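Side-chain contacts in yeast glycogen phosphorylase (Saccharomyces cerevisiae, PDB 1YGP), which is a carbohydrate phosphorylase of the GT-B clan that holds pyridoxal-5'-phosphate in a pocket of its large mixed alpha/beta chain: residues L377-V380 with L381-E385; E391-D394 with I395-K398; R426-E429 with I430-I434; K351-W354 with T355-P358. All blocks are in the same frame, centred on the assembly; numbering follows the deposited sequence.

Contact 1 (L377-V380 with L381-E385); sequences LQRV and LVDLE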
loop_
_atom_site.group_PDB
_atom_site.type_symbol
_atom_site.label_atom_id
_atom_site.label_comp_id
_atom_site.label_asym_id
_atom_site.label_seq_id
_atom_site.Cartn_x
_atom_site.Cartn_y
_atom_site.Cartn_z
ATOM N N LEU A 377 -20.724 -16.448 18.487
ATOM C CA LEU A 377 -20.243 -16.836 19.799
ATOM C C LEU A 377 -20.951 -18.134 20.140
ATOM O O LEU A 377 -20.280 -19.087 20.541
ATOM C CB LEU A 377 -20.549 -15.786 20.868
ATOM C CG LEU A 377 -20.046 -16.048 22.312
ATOM C CD1 LEU A 377 -18.586 -16.470 22.297
ATOM C CD2 LEU A 377 -20.218 -14.797 23.149
ATOM N N GLN A 378 -22.252 -18.273 19.878
ATOM C CA GLN A 378 -22.930 -19.538 20.133
ATOM C C GLN A 378 -22.280 -20.670 19.330
ATOM O O GLN A 378 -21.963 -21.719 19.907
ATOM C CB GLN A 378 -24.398 -19.397 19.770
ATOM C CG GLN A 378 -25.254 -20.606 20.062
ATOM C CD GLN A 378 -25.415 -20.982 21.519
ATOM O OE1 GLN A 378 -24.858 -20.388 22.440
ATOM N NE2 GLN A 378 -26.222 -22.002 21.770
ATOM N N ARG A 379 -22.015 -20.447 18.029
ATOM C CA ARG A 379 -21.338 -21.423 17.204
ATOM C C ARG A 379 -19.987 -21.837 17.789
ATOM O O ARG A 379 -19.742 -23.044 17.896
ATOM C CB ARG A 379 -21.089 -20.889 15.795
ATOM C CG ARG A 379 -20.482 -21.971 14.885
ATOM C CD ARG A 379 -20.108 -21.548 13.468
ATOM N NE ARG A 379 -18.991 -20.627 13.464
ATOM C CZ ARG A 379 -17.740 -21.065 13.529
ATOM N NH1 ARG A 379 -17.448 -22.369 13.576
ATOM N NH2 ARG A 379 -16.765 -20.178 13.648
ATOM N N VAL A 380 -19.094 -20.947 18.228
ATOM C CA VAL A 380 -17.799 -21.434 18.661
ATOM C C VAL A 380 -17.942 -22.115 20.006
ATOM O O VAL A 380 -17.326 -23.176 20.181
ATOM C CB VAL A 380 -16.734 -20.310 18.771
ATOM C CG1 VAL A 380 -16.708 -19.575 17.461
ATOM C CG2 VAL A 380 -17.036 -19.312 19.837
ATOM N N LEU A 381 -18.772 -21.616 20.941
ATOM C CA LEU A 381 -18.882 -22.257 22.245
ATOM C C LEU A 381 -19.466 -23.655 22.112
ATOM O O LEU A 381 -18.984 -24.576 22.764
ATOM C CB LEU A 381 -19.756 -21.452 23.199
ATOM C CG LEU A 381 -19.236 -20.139 23.738
ATOM C CD1 LEU A 381 -20.252 -19.647 24.742
ATOM C CD2 LEU A 381 -17.886 -20.284 24.429
ATOM N N VAL A 382 -20.443 -23.871 21.253
ATOM C CA VAL A 382 -20.964 -25.201 21.054
ATOM C C VAL A 382 -20.045 -26.009 20.151
ATOM O O VAL A 382 -19.525 -27.010 20.626
ATOM C CB VAL A 382 -22.376 -25.075 20.481
ATOM C CG1 VAL A 382 -22.871 -26.359 19.858
ATOM C CG2 VAL A 382 -23.271 -24.676 21.644
ATOM N N ASP A 383 -19.732 -25.662 18.908
ATOM C CA ASP A 383 -18.920 -26.527 18.063
ATOM C C ASP A 383 -17.455 -26.715 18.403
ATOM O O ASP A 383 -16.940 -27.822 18.300
ATOM C CB ASP A 383 -18.993 -26.053 16.641
ATOM C CG ASP A 383 -20.400 -26.023 16.061
ATOM O OD1 ASP A 383 -21.315 -26.619 16.629
ATOM O OD2 ASP A 383 -20.582 -25.390 15.021
ATOM N N LEU A 384 -16.743 -25.682 18.810
ATOM C CA LEU A 384 -15.317 -25.820 19.048
ATOM C C LEU A 384 -15.080 -26.045 20.526
ATOM O O LEU A 384 -14.413 -26.989 20.921
ATOM C CB LEU A 384 -14.600 -24.557 18.589
ATOM C CG LEU A 384 -14.917 -24.037 17.203
ATOM C CD1 LEU A 384 -14.398 -22.645 17.087
ATOM C CD2 LEU A 384 -14.268 -24.890 16.140
ATOM N N GLU A 385 -15.637 -25.179 21.369
ATOM C CA GLU A 385 -15.442 -25.266 22.800
ATOM C C GLU A 385 -16.270 -26.334 23.523
ATOM O O GLU A 385 -16.042 -26.575 24.711
ATOM C CB GLU A 385 -15.716 -23.887 23.366
ATOM C CG GLU A 385 -14.513 -23.356 24.127
ATOM C CD GLU A 385 -13.247 -23.064 23.330
ATOM O OE1 GLU A 385 -13.205 -22.107 22.552
ATOM O OE2 GLU A 385 -12.282 -23.799 23.513
#
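Val380 O is gripped by two backbone amides, Leu384 N and Glu385 N, each lying 2.9 Å from Val380 O. The two bonds differ in quality: the one from Glu385 is almost straight (175° at the hydrogen), whereas the one from Leu384 is bent to 145°. An i to i+5 bond beside an i to i+4 bond marks a pi-type widening at 381-384, while Leu381, Val382 and Asp383 keep ordinary alpha-helical bonds to residues four earlier. The side chains follow the same spacing. Leu384 lays one branch against its predecessor a turn back, CD1 standing 3.7 Å from Val380 CB, and Leu377 CD1 reaches Leu381 CG at 4.0 Å. Arg379 and Asp383 cross at about a right angle, with Arg379 CG 3.4 Å from Asp383 OD2. Their charged ends do not pair: Arg379 NH1 lies 4.6 Å from Asp383 OD2, beyond a salt bridge; the arginine chain bends at chi3 (68°) and its NH2 pairs with Glu376 instead. Asp383 OD1 is taken by Arg426 and Ser249 N, and Glu385 pairs with Lys348. This part of helix 372-384 is packed among three helices: 389-399 meets Gln378 and Leu381, 425-445 meets Gln378 and Arg379, and 322-350 covers Leu377 and Val380.

Contact 2 (E391-D394 with I395-K398); sequences EAWD and IVTK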
loop_
_atom_site.group_PDB
_atom_site.type_symbol
_atom_site.label_atom_id
_atom_site.label_comp_id
_atom_site.label_asym_id
_atom_site.label_seq_id
_atom_site.Cartn_x
_atom_site.Cartn_y
_atom_site.Cartn_z
ATOM N N GLU A 391 -25.956 -23.928 28.072
ATOM C CA GLU A 391 -25.064 -23.188 28.949
ATOM C C GLU A 391 -24.412 -22.057 28.151
ATOM O O GLU A 391 -24.297 -20.924 28.613
ATOM C CB GLU A 391 -24.051 -24.147 29.475
ATOM C CG GLU A 391 -23.144 -23.621 30.577
ATOM C CD GLU A 391 -21.897 -24.493 30.780
ATOM O OE1 GLU A 391 -21.996 -25.728 30.733
ATOM O OE2 GLU A 391 -20.813 -23.932 30.968
ATOM N N ALA A 392 -24.042 -22.367 26.903
ATOM C CA ALA A 392 -23.450 -21.441 25.952
ATOM C C ALA A 392 -24.387 -20.270 25.682
ATOM O O ALA A 392 -24.023 -19.091 25.833
ATOM C CB ALA A 392 -23.183 -22.173 24.649
ATOM N N TRP A 393 -25.643 -20.598 25.373
ATOM C CA TRP A 393 -26.637 -19.577 25.108
ATOM C C TRP A 393 -26.841 -18.611 26.279
ATOM O O TRP A 393 -27.090 -17.416 26.090
ATOM C CB TRP A 393 -27.974 -20.235 24.735
ATOM C CG TRP A 393 -28.916 -19.149 24.249
ATOM C CD1 TRP A 393 -30.057 -18.853 24.939
ATOM C CD2 TRP A 393 -28.708 -18.330 23.163
ATOM N NE1 TRP A 393 -30.574 -17.835 24.303
ATOM C CE2 TRP A 393 -29.821 -17.492 23.248
ATOM C CE3 TRP A 393 -27.775 -18.159 22.141
ATOM C CZ2 TRP A 393 -30.023 -16.476 22.322
ATOM C CZ3 TRP A 393 -27.972 -17.140 21.210
ATOM C CH2 TRP A 393 -29.088 -16.305 21.303
ATOM N N ASP A 394 -26.719 -19.083 27.503
ATOM C CA ASP A 394 -26.812 -18.198 28.637
ATOM C C ASP A 394 -25.665 -17.203 28.642
ATOM O O ASP A 394 -25.873 -16.036 28.989
ATOM C CB ASP A 394 -26.783 -19.006 29.906
ATOM C CG ASP A 394 -28.142 -18.995 30.562
ATOM O OD1 ASP A 394 -29.040 -19.704 30.085
ATOM O OD2 ASP A 394 -28.277 -18.259 31.544
ATOM N N ILE A 395 -24.465 -17.632 28.230
ATOM C CA ILE A 395 -23.314 -16.746 28.174
ATOM C C ILE A 395 -23.546 -15.686 27.079
ATOM O O ILE A 395 -23.455 -14.481 27.349
ATOM C CB ILE A 395 -22.045 -17.615 27.926
ATOM C CG1 ILE A 395 -21.823 -18.539 29.136
ATOM C CG2 ILE A 395 -20.821 -16.736 27.737
ATOM C CD1 ILE A 395 -20.683 -19.578 29.067
ATOM N N VAL A 396 -23.937 -16.095 25.870
ATOM C CA VAL A 396 -24.217 -15.187 24.777
ATOM C C VAL A 396 -25.152 -14.070 25.244
ATOM O O VAL A 396 -24.809 -12.890 25.213
ATOM C CB VAL A 396 -24.838 -16.009 23.615
ATOM C CG1 VAL A 396 -25.372 -15.105 22.523
ATOM C CG2 VAL A 396 -23.769 -16.863 22.956
ATOM N N THR A 397 -26.262 -14.475 25.837
ATOM C CA THR A 397 -27.311 -13.596 26.309
ATOM C C THR A 397 -26.807 -12.527 27.258
ATOM O O THR A 397 -27.069 -11.331 27.128
ATOM C CB THR A 397 -28.307 -14.560 26.914
ATOM O OG1 THR A 397 -28.914 -15.181 25.783
ATOM C CG2 THR A 397 -29.297 -13.927 27.870
ATOM N N LYS A 398 -26.019 -12.943 28.227
ATOM C CA LYS A 398 -25.480 -12.003 29.164
ATOM C C LYS A 398 -24.325 -11.187 28.601
ATOM O O LYS A 398 -24.002 -10.169 29.200
ATOM C CB LYS A 398 -25.065 -12.771 30.389
ATOM C CG LYS A 398 -26.272 -13.052 31.239
ATOM C CD LYS A 398 -25.778 -13.730 32.505
ATOM C CE LYS A 398 -25.908 -15.256 32.524
ATOM N NZ LYS A 398 -27.280 -15.639 32.820
#
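Two donors of Thr397, its hydroxyl and its amide, converge on Trp393 O from opposite faces of the carbonyl plane, at 2.9 Å (OG1) and 3.1 Å (N). The threonine OG1 sits beside its own backbone N (chi1 -74°) and turns back along helix 389-399, the common bond of a helical threonine to the carbonyl four residues earlier. Val396 N and Lys398 N make ordinary i to i+4 bonds to Ala392 O and Asp394 O; Ile395 N is shared by two weak bonds, to Glu391 O (i+4) and Ala392 O (i+3).

Over the indole, Thr397 OG1 lies 3.4 Å above the ring plane of Trp393, offset toward the rim, without bonding to NE1. Val396 CG1 approaches the indole obliquely, 3.6 Å from Trp393 CZ3. Ala392, Trp393 and Val396 all touch Gln378 of helix 372-384.

Lys398 bends at chi3 and chi4 to run alongside Asp394, and NZ meets Asp394 OD2 at 3.1 Å on the anti side, 18° out of the carboxylate plane.

The Thr397 hydroxyl thus spends its proton on the helix backbone, and its oxygen rests over the ring. The Asp394-Lys398 salt bridge joins exposed side chains, where solvent would probably weaken it.

Contact 3 (R426-E429 with I430-I434); sequences RHLE and IIYDI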
loop_
_atom_site.group_PDB
_atom_site.type_symbol
_atom_site.label_atom_id
_atom_site.label_comp_id
_atom_site.label_asym_id
_atom_site.label_seq_id
_atom_site.Cartn_x
_atom_site.Cartn_y
_atom_site.Cartn_z
ATOM N N ARG A 426 -24.018 -23.479 8.918
ATOM C CA ARG A 426 -24.155 -23.759 10.349
ATOM C C ARG A 426 -24.837 -22.625 11.100
ATOM O O ARG A 426 -25.610 -22.852 12.028
ATOM C CB ARG A 426 -22.765 -24.013 10.945
ATOM C CG ARG A 426 -22.715 -24.319 12.429
ATOM C CD ARG A 426 -23.440 -25.628 12.685
ATOM N NE ARG A 426 -23.211 -26.167 14.018
ATOM C CZ ARG A 426 -24.226 -26.478 14.807
ATOM N NH1 ARG A 426 -25.487 -26.309 14.412
ATOM N NH2 ARG A 426 -23.981 -26.986 16.007
ATOM N N HIS A 427 -24.601 -21.375 10.697
ATOM C CA HIS A 427 -25.182 -20.233 11.397
ATOM C C HIS A 427 -26.667 -20.207 11.085
ATOM O O HIS A 427 -27.407 -19.733 11.936
ATOM C CB HIS A 427 -24.569 -18.908 10.964
ATOM C CG HIS A 427 -23.087 -18.789 11.295
ATOM N ND1 HIS A 427 -22.561 -18.292 12.399
ATOM C CD2 HIS A 427 -22.037 -19.178 10.477
ATOM C CE1 HIS A 427 -21.258 -18.353 12.290
ATOM N NE2 HIS A 427 -20.947 -18.888 11.141
ATOM N N LEU A 428 -27.143 -20.720 9.941
ATOM C CA LEU A 428 -28.581 -20.894 9.748
ATOM C C LEU A 428 -29.150 -21.930 10.723
ATOM O O LEU A 428 -30.235 -21.761 11.283
ATOM C CB LEU A 428 -28.927 -21.399 8.361
ATOM C CG LEU A 428 -30.110 -20.748 7.673
ATOM C CD1 LEU A 428 -30.513 -21.695 6.590
ATOM C CD2 LEU A 428 -31.315 -20.540 8.559
ATOM N N GLU A 429 -28.452 -23.041 10.938
ATOM C CA GLU A 429 -28.892 -24.084 11.844
ATOM C C GLU A 429 -29.098 -23.490 13.231
ATOM O O GLU A 429 -30.170 -23.618 13.833
ATOM C CB GLU A 429 -27.847 -25.175 11.911
ATOM C CG GLU A 429 -27.647 -26.035 10.682
ATOM C CD GLU A 429 -26.728 -27.249 10.885
ATOM O OE1 GLU A 429 -26.162 -27.445 11.968
ATOM O OE2 GLU A 429 -26.578 -28.027 9.936
ATOM N N ILE A 430 -28.108 -22.765 13.742
ATOM C CA ILE A 430 -28.225 -22.187 15.069
ATOM C C ILE A 430 -29.338 -21.128 15.086
ATOM O O ILE A 430 -30.077 -21.067 16.078
ATOM C CB ILE A 430 -26.819 -21.632 15.473
ATOM C CG1 ILE A 430 -25.781 -22.748 15.406
ATOM C CG2 ILE A 430 -26.822 -21.162 16.911
ATOM C CD1 ILE A 430 -24.332 -22.375 15.711
ATOM N N ILE A 431 -29.589 -20.347 14.022
ATOM C CA ILE A 431 -30.678 -19.379 14.073
ATOM C C ILE A 431 -32.015 -20.106 14.148
ATOM O O ILE A 431 -32.903 -19.673 14.896
ATOM C CB ILE A 431 -30.631 -18.443 12.850
ATOM C CG1 ILE A 431 -29.324 -17.664 12.934
ATOM C CG2 ILE A 431 -31.793 -17.439 12.851
ATOM C CD1 ILE A 431 -29.011 -16.689 11.783
ATOM N N TYR A 432 -32.188 -21.235 13.454
ATOM C CA TYR A 432 -33.419 -21.994 13.591
ATOM C C TYR A 432 -33.552 -22.506 15.016
ATOM O O TYR A 432 -34.621 -22.341 15.610
ATOM C CB TYR A 432 -33.427 -23.153 12.608
ATOM C CG TYR A 432 -33.826 -22.747 11.191
ATOM C CD1 TYR A 432 -34.551 -21.575 10.987
ATOM C CD2 TYR A 432 -33.525 -23.568 10.098
ATOM C CE1 TYR A 432 -34.988 -21.222 9.725
ATOM C CE2 TYR A 432 -33.957 -23.213 8.824
ATOM C CZ TYR A 432 -34.690 -22.034 8.653
ATOM O OH TYR A 432 -35.129 -21.638 7.404
ATOM N N ASP A 433 -32.487 -23.027 15.629
ATOM C CA ASP A 433 -32.559 -23.496 17.006
ATOM C C ASP A 433 -32.907 -22.423 18.019
ATOM O O ASP A 433 -33.831 -22.599 18.820
ATOM C CB ASP A 433 -31.247 -24.108 17.434
ATOM C CG ASP A 433 -30.996 -25.543 16.988
ATOM O OD1 ASP A 433 -31.654 -26.057 16.078
ATOM O OD2 ASP A 433 -30.103 -26.148 17.575
ATOM N N ILE A 434 -32.194 -21.297 17.950
ATOM C CA ILE A 434 -32.401 -20.134 18.800
ATOM C C ILE A 434 -33.878 -19.736 18.753
ATOM O O ILE A 434 -34.546 -19.607 19.785
ATOM C CB ILE A 434 -31.426 -19.023 18.265
ATOM C CG1 ILE A 434 -29.997 -19.326 18.760
ATOM C CG2 ILE A 434 -31.889 -17.625 18.699
ATOM C CD1 ILE A 434 -28.860 -18.445 18.180
#
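Leu428 and Tyr432, four residues apart on the long alpha-helix 425-445, form a CH-pi contact in which a methyl group sits over the face of the phenol ring. CD2 of Leu428 is 3.7 Å from the ring centroid of Tyr432 and 13° off the ring normal, placing it above the centre rather than the rim. The conformation of the tyrosine explains the fit: with chi1 at -81°, CG lies anti to its own carbonyl carbon and the ring stands back along the helix, over Leu428, one turn earlier. On the leucine, only the CD2 branch does the touching.

A second i to i+4 pair uses a flat group in the reverse sense. Arg426 leaves the main chain with CG opposite its backbone N and then bends at chi2 (64°), folding its guanidinium down the helix toward Ile430. The isoleucine puts CG1 beside its own N, and its side chain comes over one guanidinium face, with Ile430 CG1 3.7 Å from Arg426 NH1. Glu429, extended beyond CG, brings its carboxylate to the same group in a salt bridge: Arg426 NH1 lies 2.8 Å from Glu429 OE1. A second carboxylate, that of Asp383, pairs with NH2, and Thr245 O also accepts from NH2, so the buried positive group is probably well balanced. The salt bridges with Glu429 and Asp383 hold the guanidinium in place, and Ile430 CD1 lies 4.1 Å above its plane, over its centre.

Contact 4 (K351-W354 with T355-P358); sequences KRPW and TEFP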
loop_
_atom_site.group_PDB
_atom_site.type_symbol
_atom_site.label_atom_id
_atom_site.label_comp_id
_atom_site.label_asym_id
_atom_site.label_seq_id
_atom_site.Cartn_x
_atom_site.Cartn_y
_atom_site.Cartn_z
ATOM N N LYS A 351 -7.207 -17.661 31.390
ATOM C CA LYS A 351 -7.346 -19.032 31.863
ATOM C C LYS A 351 -8.558 -19.142 32.810
ATOM O O LYS A 351 -8.747 -20.091 33.587
ATOM C CB LYS A 351 -6.013 -19.479 32.555
ATOM N N ARG A 352 -9.480 -18.181 32.647
ATOM C CA ARG A 352 -10.693 -18.126 33.445
ATOM C C ARG A 352 -11.721 -19.072 32.842
ATOM O O ARG A 352 -11.700 -19.334 31.632
ATOM C CB ARG A 352 -11.280 -16.733 33.453
ATOM C CG ARG A 352 -10.519 -15.746 34.301
ATOM C CD ARG A 352 -11.341 -14.476 34.254
ATOM N NE ARG A 352 -11.414 -13.821 35.551
ATOM C CZ ARG A 352 -10.680 -12.747 35.823
ATOM N NH1 ARG A 352 -9.853 -12.225 34.937
ATOM N NH2 ARG A 352 -10.794 -12.148 36.995
ATOM N N PRO A 353 -12.630 -19.635 33.635
ATOM C CA PRO A 353 -13.659 -20.542 33.171
ATOM C C PRO A 353 -14.632 -19.849 32.232
ATOM O O PRO A 353 -14.995 -18.709 32.518
ATOM C CB PRO A 353 -14.319 -21.012 34.429
ATOM C CG PRO A 353 -13.274 -20.804 35.477
ATOM C CD PRO A 353 -12.706 -19.475 35.073
ATOM N N TRP A 354 -15.143 -20.494 31.179
ATOM C CA TRP A 354 -16.161 -19.906 30.319
ATOM C C TRP A 354 -17.330 -19.313 31.061
ATOM O O TRP A 354 -17.856 -18.298 30.617
ATOM C CB TRP A 354 -16.729 -20.920 29.337
ATOM C CG TRP A 354 -15.744 -21.142 28.208
ATOM C CD1 TRP A 354 -15.128 -22.349 28.059
ATOM C CD2 TRP A 354 -15.308 -20.202 27.302
ATOM N NE1 TRP A 354 -14.287 -22.182 27.075
ATOM C CE2 TRP A 354 -14.354 -20.933 26.597
ATOM C CE3 TRP A 354 -15.551 -18.872 26.969
ATOM C CZ2 TRP A 354 -13.627 -20.360 25.562
ATOM C CZ3 TRP A 354 -14.826 -18.296 25.931
ATOM C CH2 TRP A 354 -13.872 -19.031 25.234
ATOM N N THR A 355 -17.721 -19.842 32.219
ATOM C CA THR A 355 -18.834 -19.279 32.965
ATOM C C THR A 355 -18.597 -17.864 33.457
ATOM O O THR A 355 -19.553 -17.203 33.844
ATOM C CB THR A 355 -19.167 -20.206 34.144
ATOM O OG1 THR A 355 -17.964 -20.811 34.638
ATOM C CG2 THR A 355 -20.149 -21.285 33.681
ATOM N N GLU A 356 -17.354 -17.370 33.428
ATOM C CA GLU A 356 -17.077 -15.999 33.804
ATOM C C GLU A 356 -16.997 -15.033 32.632
ATOM O O GLU A 356 -16.855 -13.818 32.842
ATOM C CB GLU A 356 -15.784 -15.888 34.535
ATOM C CG GLU A 356 -15.752 -16.744 35.762
ATOM C CD GLU A 356 -14.597 -16.359 36.654
ATOM O OE1 GLU A 356 -13.458 -16.306 36.184
ATOM O OE2 GLU A 356 -14.856 -16.111 37.826
ATOM N N PHE A 357 -17.122 -15.520 31.386
ATOM C CA PHE A 357 -17.110 -14.669 30.206
ATOM C C PHE A 357 -18.043 -13.478 30.387
ATOM O O PHE A 357 -17.479 -12.379 30.326
ATOM C CB PHE A 357 -17.521 -15.460 28.942
ATOM C CG PHE A 357 -17.055 -14.809 27.648
ATOM C CD1 PHE A 357 -15.691 -14.805 27.320
ATOM C CD2 PHE A 357 -17.976 -14.221 26.782
ATOM C CE1 PHE A 357 -15.246 -14.219 26.129
ATOM C CE2 PHE A 357 -17.515 -13.640 25.595
ATOM C CZ PHE A 357 -16.160 -13.637 25.263
ATOM N N PRO A 358 -19.349 -13.532 30.738
ATOM C CA PRO A 358 -20.187 -12.350 30.923
ATOM C C PRO A 358 -19.643 -11.401 31.976
ATOM O O PRO A 358 -19.849 -10.195 31.919
ATOM C CB PRO A 358 -21.522 -12.888 31.297
ATOM C CG PRO A 358 -21.520 -14.247 30.678
ATOM C CD PRO A 358 -20.133 -14.716 31.058
#
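Arg352 runs past one carboxylate oxygen of Glu356 over most of its length. CB and CG of Arg352 each lie 3.5 Å from Glu356 OE1, and Arg352 CD passes Glu356 OE1 at 3.4 Å. At NE the contact becomes polar: Arg352 NE is 3.3 Å from Glu356 OE1, a salt bridge whose hydrogen bond is weak, bent to 129°. The oxygen lies in the guanidinium plane, at the edge. A bend at chi3, about CG-CD, sets the direction of NE; past it NH1 forms a salt bridge with Asp95, the stronger partner of this arginine. Pro353 CD runs alongside the glutamate, 3.4 Å from Glu356 OE1.

The backbone here is a 3-10 turn in the link between helix 322-350, left at Lys351 with positive phi, and the short helix 357-360 that leads into strand 361-366. Its i to i+3 bonds run from Glu356 N to Pro353 O, 2.9 Å apart, and from Phe357 N to Trp354 O. Trp354 and the buried Phe357 lie side by side, pointing the same way. Phe357 CD1 meets the edge of the indole, 3.9 Å from Trp354 CZ3, and the six-membered ring of Trp354 and the ring of Phe357 have centroids 5.8 Å apart with planes inclined by 50°. Phe347 of helix 322-350 meets both rings.

How the contacts relate
Along the chain the order is contact 4, then 1, 2 and 3. Contact 4 leads into strand 361-366, and helices 372-384 and 389-399, which carry contacts 1 and 2, link that strand to its parallel neighbour 400-404 in the mixed sheet: a beta-alpha-beta crossover with two helices in the connection. Contacts 1 and 2 touch each other and both touch 3 and 4; from contact 1 the centres of 2, 3 and 4 lie about 11, 12 and 14 Å away. Helices 372-384 and 389-399 thus both pack against the turn at 351-358 and helix 425-445. None of the four contacts includes a residue of the pyridoxal-5'-phosphate pocket.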